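Local coordinates for putative uncharacterized protein (Archaeoglobus fulgidus, PDB 3VU0) that forms the C-terminal globular domain of an archaeal AglB, a member of the oligosaccharyltransferase family, at residues 32-42 with 50-61; 88-96 with 128-138. All coordinates share one frame; numbering follows the deposited sequence.

Contact 1. Residues 32-42 with 50-61; sequences YAVLSWWDYGN and KAVVCNNFQAGA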
loop_
_atom_site.group_PDB
_atom_site.type_symbol
_atom_site.label_atom_id
_atom_site.label_comp_id
_atom_site.label_asym_id
_atom_site.label_seq_id
_atom_site.Cartn_x
_atom_site.Cartn_y
_atom_site.Cartn_z
ATOM N N TYR A 32 -14.387 -4.878 -8.115
ATOM C CA TYR A 32 -13.616 -4.294 -7.026
ATOM C C TYR A 32 -12.175 -4.208 -7.483
ATOM O O TYR A 32 -11.801 -4.809 -8.487
ATOM C CB TYR A 32 -13.722 -5.152 -5.755
ATOM C CG TYR A 32 -12.974 -6.469 -5.815
ATOM C CD1 TYR A 32 -11.617 -6.541 -5.489
ATOM C CD2 TYR A 32 -13.617 -7.640 -6.216
ATOM C CE1 TYR A 32 -10.920 -7.750 -5.562
ATOM C CE2 TYR A 32 -12.930 -8.851 -6.294
ATOM C CZ TYR A 32 -11.584 -8.899 -5.966
ATOM O OH TYR A 32 -10.912 -10.100 -6.033
ATOM N N ALA A 33 -11.367 -3.452 -6.751
ATOM C CA ALA A 33 -9.962 -3.316 -7.100
ATOM C C ALA A 33 -9.072 -3.560 -5.889
ATOM O O ALA A 33 -9.523 -3.510 -4.745
ATOM C CB ALA A 33 -9.698 -1.924 -7.672
ATOM N N VAL A 34 -7.804 -3.837 -6.162
ATOM C CA VAL A 34 -6.816 -4.061 -5.123
ATOM C C VAL A 34 -5.902 -2.842 -5.138
ATOM O O VAL A 34 -5.351 -2.492 -6.182
ATOM C CB VAL A 34 -5.988 -5.320 -5.414
ATOM C CG1 VAL A 34 -4.897 -5.478 -4.360
ATOM C CG2 VAL A 34 -6.902 -6.543 -5.438
ATOM N N LEU A 35 -5.747 -2.191 -3.990
ATOM C CA LEU A 35 -4.897 -1.009 -3.916
ATOM C C LEU A 35 -3.508 -1.337 -3.384
ATOM O O LEU A 35 -3.358 -2.032 -2.378
ATOM C CB LEU A 35 -5.556 0.068 -3.041
ATOM C CG LEU A 35 -4.907 1.461 -2.983
ATOM C CD1 LEU A 35 -5.899 2.467 -2.413
ATOM C CD2 LEU A 35 -3.638 1.421 -2.140
ATOM N N SER A 36 -2.496 -0.845 -4.087
ATOM C CA SER A 36 -1.102 -1.038 -3.700
ATOM C C SER A 36 -0.304 0.046 -4.406
ATOM O O SER A 36 -0.882 0.899 -5.082
ATOM C CB SER A 36 -0.598 -2.411 -4.142
ATOM O OG SER A 36 0.656 -2.697 -3.546
ATOM N N TRP A 37 1.016 0.022 -4.252
ATOM C CA TRP A 37 1.857 1.011 -4.921
ATOM C C TRP A 37 1.892 0.625 -6.402
ATOM O O TRP A 37 1.833 -0.558 -6.737
ATOM C CB TRP A 37 3.266 0.996 -4.327
ATOM C CG TRP A 37 4.128 2.150 -4.773
ATOM C CD1 TRP A 37 5.451 2.095 -5.096
ATOM C CD2 TRP A 37 3.733 3.521 -4.925
ATOM N NE1 TRP A 37 5.906 3.343 -5.442
ATOM C CE2 TRP A 37 4.875 4.238 -5.345
ATOM C CE3 TRP A 37 2.529 4.215 -4.746
ATOM C CZ2 TRP A 37 4.850 5.620 -5.590
ATOM C CZ3 TRP A 37 2.504 5.591 -4.990
ATOM C CH2 TRP A 37 3.656 6.275 -5.406
ATOM N N TRP A 38 2.012 1.608 -7.289
ATOM C CA TRP A 38 1.993 1.313 -8.717
ATOM C C TRP A 38 3.059 0.345 -9.233
ATOM O O TRP A 38 2.836 -0.336 -10.231
ATOM C CB TRP A 38 2.022 2.615 -9.535
ATOM C CG TRP A 38 3.330 3.316 -9.533
ATOM C CD1 TRP A 38 3.803 4.179 -8.586
ATOM C CD2 TRP A 38 4.357 3.199 -10.520
ATOM N NE1 TRP A 38 5.065 4.608 -8.925
ATOM C CE2 TRP A 38 5.429 4.019 -10.108
ATOM C CE3 TRP A 38 4.475 2.477 -11.716
ATOM C CZ2 TRP A 38 6.610 4.140 -10.850
ATOM C CZ3 TRP A 38 5.654 2.599 -12.458
ATOM C CH2 TRP A 38 6.703 3.425 -12.017
ATOM N N ASP A 39 4.202 0.262 -8.558
ATOM C CA ASP A 39 5.261 -0.650 -8.985
ATOM C C ASP A 39 4.800 -2.107 -9.092
ATOM O O ASP A 39 5.310 -2.868 -9.917
ATOM C CB ASP A 39 6.448 -0.625 -8.009
ATOM C CG ASP A 39 7.190 0.696 -8.004
ATOM O OD1 ASP A 39 7.079 1.459 -8.986
ATOM O OD2 ASP A 39 7.906 0.951 -7.017
ATOM N N TYR A 40 3.849 -2.494 -8.249
ATOM C CA TYR A 40 3.371 -3.876 -8.212
ATOM C C TYR A 40 2.097 -4.140 -9.006
ATOM O O TYR A 40 1.628 -5.285 -9.074
ATOM C CB TYR A 40 3.135 -4.283 -6.754
ATOM C CG TYR A 40 4.162 -3.725 -5.793
ATOM C CD1 TYR A 40 5.512 -4.060 -5.909
ATOM C CD2 TYR A 40 3.782 -2.863 -4.768
ATOM C CE1 TYR A 40 6.464 -3.547 -5.019
ATOM C CE2 TYR A 40 4.718 -2.344 -3.874
ATOM C CZ TYR A 40 6.056 -2.690 -4.004
ATOM O OH TYR A 40 6.977 -2.184 -3.113
ATOM N N GLY A 41 1.541 -3.089 -9.598
ATOM C CA GLY A 41 0.307 -3.219 -10.353
ATOM C C GLY A 41 0.251 -4.341 -11.376
ATOM O O GLY A 41 -0.690 -5.139 -11.372
ATOM N N ASN A 42 1.250 -4.405 -12.253
ATOM C CA ASN A 42 1.283 -5.431 -13.289
ATOM C C ASN A 42 1.309 -6.846 -12.733
ATOM O O ASN A 42 0.729 -7.758 -13.326
ATOM C CB ASN A 42 2.480 -5.215 -14.226
ATOM C CG ASN A 42 2.315 -3.985 -15.101
ATOM O OD1 ASN A 42 1.229 -3.721 -15.607
ATOM N ND2 ASN A 42 3.394 -3.234 -15.289
ATOM N N LYS A 50 -6.167 -9.808 -10.805
ATOM C CA LYS A 50 -7.098 -8.956 -10.080
ATOM C C LYS A 50 -6.926 -7.498 -10.495
ATOM O O LYS A 50 -5.807 -7.038 -10.721
ATOM C CB LYS A 50 -6.869 -9.102 -8.570
ATOM C CG LYS A 50 -6.961 -10.540 -8.072
ATOM C CD LYS A 50 -8.407 -11.012 -8.032
ATOM C CE LYS A 50 -8.505 -12.515 -7.808
ATOM N NZ LYS A 50 -8.076 -13.279 -9.007
ATOM N N ALA A 51 -8.041 -6.780 -10.600
ATOM C CA ALA A 51 -8.024 -5.372 -10.981
ATOM C C ALA A 51 -7.249 -4.544 -9.955
ATOM O O ALA A 51 -7.295 -4.824 -8.756
ATOM C CB ALA A 51 -9.454 -4.850 -11.101
ATOM N N VAL A 52 -6.552 -3.516 -10.426
ATOM C CA VAL A 52 -5.766 -2.674 -9.529
ATOM C C VAL A 52 -6.102 -1.190 -9.610
ATOM O O VAL A 52 -6.687 -0.714 -10.588
ATOM C CB VAL A 52 -4.246 -2.829 -9.805
ATOM C CG1 VAL A 52 -3.809 -4.262 -9.534
ATOM C CG2 VAL A 52 -3.932 -2.445 -11.252
ATOM N N VAL A 53 -5.728 -0.463 -8.563
ATOM C CA VAL A 53 -5.945 0.970 -8.517
ATOM C C VAL A 53 -4.929 1.627 -9.444
ATOM O O VAL A 53 -5.218 2.647 -10.062
ATOM C CB VAL A 53 -5.757 1.519 -7.087
ATOM C CG1 VAL A 53 -5.749 3.046 -7.102
ATOM C CG2 VAL A 53 -6.871 1.005 -6.196
ATOM N N CYS A 54 -3.743 1.029 -9.552
ATOM C CA CYS A 54 -2.700 1.577 -10.415
ATOM C C CYS A 54 -1.639 0.553 -10.806
ATOM O O CYS A 54 -1.304 -0.340 -10.027
ATOM C CB CYS A 54 -2.030 2.772 -9.724
ATOM S SG CYS A 54 -1.289 2.395 -8.117
ATOM N N ASN A 55 -1.119 0.681 -12.023
ATOM C CA ASN A 55 -0.075 -0.218 -12.512
ATOM C C ASN A 55 0.997 0.567 -13.269
ATOM O O ASN A 55 1.956 0.001 -13.789
ATOM C CB ASN A 55 -0.668 -1.305 -13.414
ATOM C CG ASN A 55 -1.465 -0.734 -14.570
ATOM O OD1 ASN A 55 -1.024 0.192 -15.245
ATOM N ND2 ASN A 55 -2.640 -1.297 -14.809
ATOM N N ASN A 56 0.816 1.881 -13.327
ATOM C CA ASN A 56 1.771 2.761 -13.985
ATOM C C ASN A 56 1.845 4.042 -13.173
ATOM O O ASN A 56 1.149 4.185 -12.168
ATOM C CB ASN A 56 1.346 3.057 -15.431
ATOM C CG ASN A 56 -0.005 3.738 -15.522
ATOM O OD1 ASN A 56 -0.204 4.828 -14.988
ATOM N ND2 ASN A 56 -0.945 3.095 -16.209
ATOM N N PHE A 57 2.686 4.975 -13.600
ATOM C CA PHE A 57 2.838 6.218 -12.862
ATOM C C PHE A 57 1.767 7.268 -13.148
ATOM O O PHE A 57 1.357 8.008 -12.252
ATOM C CB PHE A 57 4.210 6.832 -13.136
ATOM C CG PHE A 57 4.432 8.119 -12.413
ATOM C CD1 PHE A 57 4.527 8.138 -11.028
ATOM C CD2 PHE A 57 4.473 9.324 -13.106
ATOM C CE1 PHE A 57 4.657 9.337 -10.341
ATOM C CE2 PHE A 57 4.602 10.529 -12.425
ATOM C CZ PHE A 57 4.693 10.535 -11.039
ATOM N N GLN A 58 1.324 7.330 -14.398
ATOM C CA GLN A 58 0.328 8.310 -14.812
ATOM C C GLN A 58 -1.052 8.171 -14.165
ATOM O O GLN A 58 -1.587 9.140 -13.622
ATOM C CB GLN A 58 0.182 8.274 -16.336
ATOM C CG GLN A 58 0.465 9.606 -17.019
ATOM C CD GLN A 58 0.452 9.501 -18.532
ATOM O OE1 GLN A 58 1.280 8.808 -19.122
ATOM N NE2 GLN A 58 -0.493 10.185 -19.166
ATOM N N ALA A 59 -1.630 6.976 -14.214
ATOM C CA ALA A 59 -2.960 6.771 -13.652
ATOM C C ALA A 59 -3.017 5.990 -12.339
ATOM O O ALA A 59 -2.324 4.986 -12.163
ATOM C CB ALA A 59 -3.854 6.096 -14.692
ATOM N N GLY A 60 -3.857 6.475 -11.426
ATOM C CA GLY A 60 -4.057 5.826 -10.141
ATOM C C GLY A 60 -2.966 5.916 -9.088
ATOM O O GLY A 60 -3.253 5.784 -7.898
ATOM N N ALA A 61 -1.725 6.137 -9.505
ATOM C CA ALA A 61 -0.613 6.220 -8.562
ATOM C C ALA A 61 -0.846 7.300 -7.515
ATOM O O ALA A 61 -0.496 7.130 -6.349
ATOM C CB ALA A 61 0.688 6.492 -9.310
HETATM O O HOH W 1 -3.261 -0.691 -7.064
HETATM O O HOH W 2 -0.700 -1.573 -7.676
HETATM O O HOH W 3 3.256 -2.043 -12.491
#
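Lys50 opens the second segment by slanting across Tyr32, its chain bent at chi2 and chi4 so that CD lies 3.3 Å from Tyr32 OH. The two polar ends look to other partners, Tyr32 OH to Glu19 O and Lys50 NZ to Ala48 O. Ala51 O then accepts from Val34 N at 2.8 Å, and Val53 N bonds to Val34 O at 3.2 Å, approaching 39° out of the carbonyl plane. These two bonds define a single parallel bridge of Val34 with Val52. On the flank, Val53 CG2 packs against Leu35 CB at 3.5 Å.

Beyond the bridge, water takes over. Water 1 lies within hydrogen-bonding distance of Val34 O and accepts from Ser36 N and Cys54 N, while water 2 joins Trp37 O to Cys54 O. Cys54 turns SG between its own N and carbonyl carbon (chi1 58°), which sets it 3.6 Å from Trp38 CB. Asn55 CA comes within 3.7 Å of Gly41 CA, and water 3 links Asn55 O to Trp38 O and Asn42 N. Phe57 CB stands over the six-membered ring of Trp38, 4.2 Å from its centroid and 7° off the normal, with the phenyl edge turned to the indole face. Ala61 CB meets Trp38 CD1.

The family's WWDYG signature, Trp37 to Gly41, is thus held through main-chain atoms, ordered water and, chiefly, the Trp38 indole, and probably depends little on polar side chains here.

Contact 2. Residues 88-96 with 128-138; sequences VVTVEELTV and FNKTMLYKLHV
His137 and Thr90 meet at the crossing of helix 132-138 with strand 88-91, whose axes run nearly perpendicular (85°) at a closest approach of 8.5 Å. Thr90 OG1 lies at the imidazole edge and hydrogen-bonds ND1 at 2.8 Å; with CG anti to the backbone N (chi1 -162°), His137 lays its ring along the strand end, where CE1 approaches Glu92 N and one face looks to Val91 O.

The methyl of Thr90 fits between Leu133 CD1 and Leu136 CB, each 4.1 Å from CG2, and Leu136 CD1 reaches on to Val88 CG1. Leu133 pushes its other branch into the turn after the strand, CD2 lying 3.4 Å from Leu94 O. Thr95 ties that turn together through OG1 to Glu92 O and offers CG2 to His137 CD2.

Phe128 is the broad, flat piece. Val96 CG2 sits over one face, 4.0 Å from the ring centroid and 28° off the normal; Tyr134 CB takes the opposite face, and Thr95 CB abuts CZ. Val96 N, buried here, lies above the ring with no hydrogen-bond partner.

Phe67 (helix 61-69) and Phe147 (strand 147-153) pack on Val88 and Leu136, Phe159 (strand 156-161) on Thr90 and Leu136, while Phe105 (helix 105-112) meets Phe128 edge-to-face.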
loop_
_atom_site.group_PDB
_atom_site.type_symbol
_atom_site.label_atom_id
_atom_site.label_comp_id
_atom_site.label_asym_id
_atom_site.label_seq_id
_atom_site.Cartn_x
_atom_site.Cartn_y
_atom_site.Cartn_z
ATOM N N VAL A 88 -6.124 -4.248 0.213
ATOM C CA VAL A 88 -4.946 -3.390 0.140
ATOM C C VAL A 88 -3.710 -4.258 0.339
ATOM O O VAL A 88 -3.702 -5.140 1.188
ATOM C CB VAL A 88 -4.968 -2.307 1.239
ATOM C CG1 VAL A 88 -3.690 -1.473 1.174
ATOM C CG2 VAL A 88 -6.194 -1.417 1.073
ATOM N N VAL A 89 -2.677 -4.022 -0.464
ATOM C CA VAL A 89 -1.436 -4.776 -0.340
ATOM C C VAL A 89 -0.291 -3.832 0.006
ATOM O O VAL A 89 -0.037 -2.859 -0.708
ATOM C CB VAL A 89 -1.091 -5.527 -1.653
ATOM C CG1 VAL A 89 0.251 -6.248 -1.512
ATOM C CG2 VAL A 89 -2.183 -6.526 -1.976
ATOM N N THR A 90 0.380 -4.106 1.119
ATOM C CA THR A 90 1.511 -3.286 1.541
ATOM C C THR A 90 2.777 -4.123 1.439
ATOM O O THR A 90 2.723 -5.351 1.457
ATOM C CB THR A 90 1.356 -2.780 3.001
ATOM O OG1 THR A 90 1.285 -3.900 3.892
ATOM C CG2 THR A 90 0.092 -1.941 3.142
ATOM N N VAL A 91 3.920 -3.453 1.337
ATOM C CA VAL A 91 5.195 -4.153 1.210
ATOM C C VAL A 91 6.220 -3.462 2.099
ATOM O O VAL A 91 6.232 -2.236 2.197
ATOM C CB VAL A 91 5.677 -4.130 -0.257
ATOM C CG1 VAL A 91 6.910 -5.004 -0.422
ATOM C CG2 VAL A 91 4.559 -4.599 -1.169
ATOM N N GLU A 92 7.083 -4.243 2.743
ATOM C CA GLU A 92 8.077 -3.671 3.646
ATOM C C GLU A 92 8.958 -2.576 3.041
ATOM O O GLU A 92 9.262 -1.597 3.719
ATOM C CB GLU A 92 8.968 -4.769 4.248
ATOM C CG GLU A 92 9.853 -4.256 5.390
ATOM C CD GLU A 92 10.743 -5.330 5.998
ATOM O OE1 GLU A 92 11.503 -5.014 6.943
ATOM O OE2 GLU A 92 10.684 -6.489 5.538
ATOM N N GLU A 93 9.362 -2.723 1.780
ATOM C CA GLU A 93 10.217 -1.707 1.152
ATOM C C GLU A 93 9.550 -0.329 1.040
ATOM O O GLU A 93 10.208 0.655 0.724
ATOM C CB GLU A 93 10.694 -2.171 -0.235
ATOM C CG GLU A 93 9.596 -2.337 -1.277
ATOM C CD GLU A 93 10.131 -2.711 -2.663
ATOM O OE1 GLU A 93 9.316 -2.862 -3.594
ATOM O OE2 GLU A 93 11.360 -2.852 -2.827
ATOM N N LEU A 94 8.249 -0.259 1.308
ATOM C CA LEU A 94 7.513 1.007 1.250
ATOM C C LEU A 94 7.612 1.775 2.570
ATOM O O LEU A 94 7.402 2.985 2.614
ATOM C CB LEU A 94 6.029 0.757 0.969
ATOM C CG LEU A 94 5.609 0.028 -0.308
ATOM C CD1 LEU A 94 4.082 -0.032 -0.377
ATOM C CD2 LEU A 94 6.169 0.750 -1.510
ATOM N N THR A 95 7.924 1.060 3.642
ATOM C CA THR A 95 8.003 1.664 4.962
ATOM C C THR A 95 9.352 2.291 5.277
ATOM O O THR A 95 10.360 1.996 4.638
ATOM C CB THR A 95 7.697 0.627 6.057
ATOM O OG1 THR A 95 8.746 -0.346 6.092
ATOM C CG2 THR A 95 6.373 -0.082 5.771
ATOM N N VAL A 96 9.356 3.167 6.274
ATOM C CA VAL A 96 10.581 3.827 6.702
ATOM C C VAL A 96 11.248 2.896 7.704
ATOM O O VAL A 96 10.596 2.402 8.623
ATOM C CB VAL A 96 10.276 5.181 7.373
ATOM C CG1 VAL A 96 11.558 5.805 7.918
ATOM C CG2 VAL A 96 9.630 6.119 6.359
ATOM N N PHE A 128 5.622 9.688 8.831
ATOM C CA PHE A 128 5.347 8.297 8.470
ATOM C C PHE A 128 4.579 7.559 9.565
ATOM O O PHE A 128 3.634 6.815 9.287
ATOM C CB PHE A 128 6.649 7.541 8.190
ATOM C CG PHE A 128 6.465 6.054 8.068
ATOM C CD1 PHE A 128 5.809 5.506 6.965
ATOM C CD2 PHE A 128 6.894 5.204 9.084
ATOM C CE1 PHE A 128 5.578 4.134 6.882
ATOM C CE2 PHE A 128 6.667 3.825 9.012
ATOM C CZ PHE A 128 6.008 3.292 7.911
ATOM N N ASN A 129 4.980 7.769 10.811
ATOM C CA ASN A 129 4.339 7.081 11.916
ATOM C C ASN A 129 2.865 7.414 12.139
ATOM O O ASN A 129 2.201 6.748 12.923
ATOM C CB ASN A 129 5.142 7.295 13.206
ATOM C CG ASN A 129 6.482 6.565 13.180
ATOM O OD1 ASN A 129 6.641 5.563 12.480
ATOM N ND2 ASN A 129 7.445 7.056 13.955
ATOM N N LYS A 130 2.350 8.420 11.434
ATOM C CA LYS A 130 0.943 8.807 11.565
ATOM C C LYS A 130 0.125 8.374 10.343
ATOM O O LYS A 130 -1.093 8.562 10.304
ATOM C CB LYS A 130 0.813 10.329 11.696
ATOM C CG LYS A 130 1.552 10.957 12.864
ATOM C CD LYS A 130 1.539 12.478 12.732
ATOM C CE LYS A 130 2.335 13.142 13.840
ATOM N NZ LYS A 130 2.447 14.610 13.607
ATOM N N THR A 131 0.788 7.792 9.349
ATOM C CA THR A 131 0.101 7.406 8.122
ATOM C C THR A 131 -0.572 6.037 8.098
ATOM O O THR A 131 -0.319 5.172 8.936
ATOM C CB THR A 131 1.054 7.451 6.912
ATOM O OG1 THR A 131 1.978 6.358 6.996
ATOM C CG2 THR A 131 1.824 8.768 6.881
HETATM N N MSE A 132 -1.434 5.863 7.099
HETATM C CA MSE A 132 -2.149 4.614 6.888
HETATM C C MSE A 132 -1.153 3.487 6.626
HETATM O O MSE A 132 -1.348 2.364 7.079
HETATM C CB MSE A 132 -3.089 4.747 5.686
HETATM C CG MSE A 132 -4.344 5.553 5.966
HETATM SE SE MSE A 132 -5.423 4.680 7.307
HETATM C CE MSE A 132 -5.744 3.013 6.380
ATOM N N LEU A 133 -0.097 3.793 5.879
ATOM C CA LEU A 133 0.925 2.800 5.563
ATOM C C LEU A 133 1.513 2.229 6.847
ATOM O O LEU A 133 1.738 1.029 6.957
ATOM C CB LEU A 133 2.033 3.429 4.717
ATOM C CG LEU A 133 3.195 2.502 4.343
ATOM C CD1 LEU A 133 2.668 1.228 3.698
ATOM C CD2 LEU A 133 4.139 3.233 3.393
ATOM N N TYR A 134 1.757 3.100 7.818
ATOM C CA TYR A 134 2.294 2.675 9.105
ATOM C C TYR A 134 1.269 1.843 9.880
ATOM O O TYR A 134 1.575 0.759 10.363
ATOM C CB TYR A 134 2.674 3.896 9.949
ATOM C CG TYR A 134 3.071 3.539 11.362
ATOM C CD1 TYR A 134 4.374 3.149 11.659
ATOM C CD2 TYR A 134 2.137 3.568 12.397
ATOM C CE1 TYR A 134 4.742 2.796 12.957
ATOM C CE2 TYR A 134 2.494 3.215 13.697
ATOM C CZ TYR A 134 3.797 2.832 13.967
ATOM O OH TYR A 134 4.157 2.492 15.249
ATOM N N LYS A 135 0.051 2.359 9.997
ATOM C CA LYS A 135 -0.994 1.666 10.739
ATOM C C LYS A 135 -1.344 0.316 10.127
ATOM O O LYS A 135 -1.803 -0.588 10.830
ATOM C CB LYS A 135 -2.239 2.551 10.840
ATOM C CG LYS A 135 -1.952 3.879 11.523
ATOM C CD LYS A 135 -3.135 4.823 11.460
ATOM C CE LYS A 135 -2.757 6.197 11.991
ATOM N NZ LYS A 135 -3.922 7.119 11.989
ATOM N N LEU A 136 -1.122 0.179 8.820
ATOM C CA LEU A 136 -1.386 -1.079 8.133
ATOM C C LEU A 136 -0.211 -2.043 8.255
ATOM O O LEU A 136 -0.271 -3.032 8.987
ATOM C CB LEU A 136 -1.673 -0.848 6.635
ATOM C CG LEU A 136 -3.009 -0.201 6.253
ATOM C CD1 LEU A 136 -2.998 0.155 4.773
ATOM C CD2 LEU A 136 -4.150 -1.158 6.560
ATOM N N HIS A 137 0.871 -1.740 7.547
ATOM C CA HIS A 137 2.024 -2.627 7.535
ATOM C C HIS A 137 2.744 -2.812 8.860
ATOM O O HIS A 137 3.040 -3.942 9.244
ATOM C CB HIS A 137 3.042 -2.185 6.482
ATOM C CG HIS A 137 4.019 -3.262 6.121
ATOM N ND1 HIS A 137 3.833 -4.103 5.044
ATOM C CD2 HIS A 137 5.138 -3.693 6.747
ATOM C CE1 HIS A 137 4.797 -5.008 5.025
ATOM N NE2 HIS A 137 5.602 -4.783 6.049
ATOM N N VAL A 138 3.030 -1.718 9.561
ATOM C CA VAL A 138 3.739 -1.829 10.830
ATOM C C VAL A 138 2.871 -2.317 11.989
ATOM O O VAL A 138 3.262 -3.239 12.699
ATOM C CB VAL A 138 4.406 -0.486 11.228
ATOM C CG1 VAL A 138 5.141 -0.645 12.561
ATOM C CG2 VAL A 138 5.388 -0.053 10.147
#

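Overall arrangement
From the N terminus, helix 5-17 precedes contact 1, which closes a short loop around helix 41-46 by bringing 50-61 back beside 32-42. The chain then runs through helices 61-69 and 73-83 into strand 85-91, where contact 2 opens; it closes a longer excursion through helices 105-112 and 121-128. The two contacts therefore follow in series, neither nested nor crossed, with centres about 16 Å apart. They join laterally in the mixed sheet: strands 33-35 and 85-91 are parallel neighbours, with Leu35 O 2.8 Å from Val89 N. A second junction is Tyr40, which packs on Val91 and Leu94 and directs OH toward Glu93 OE1.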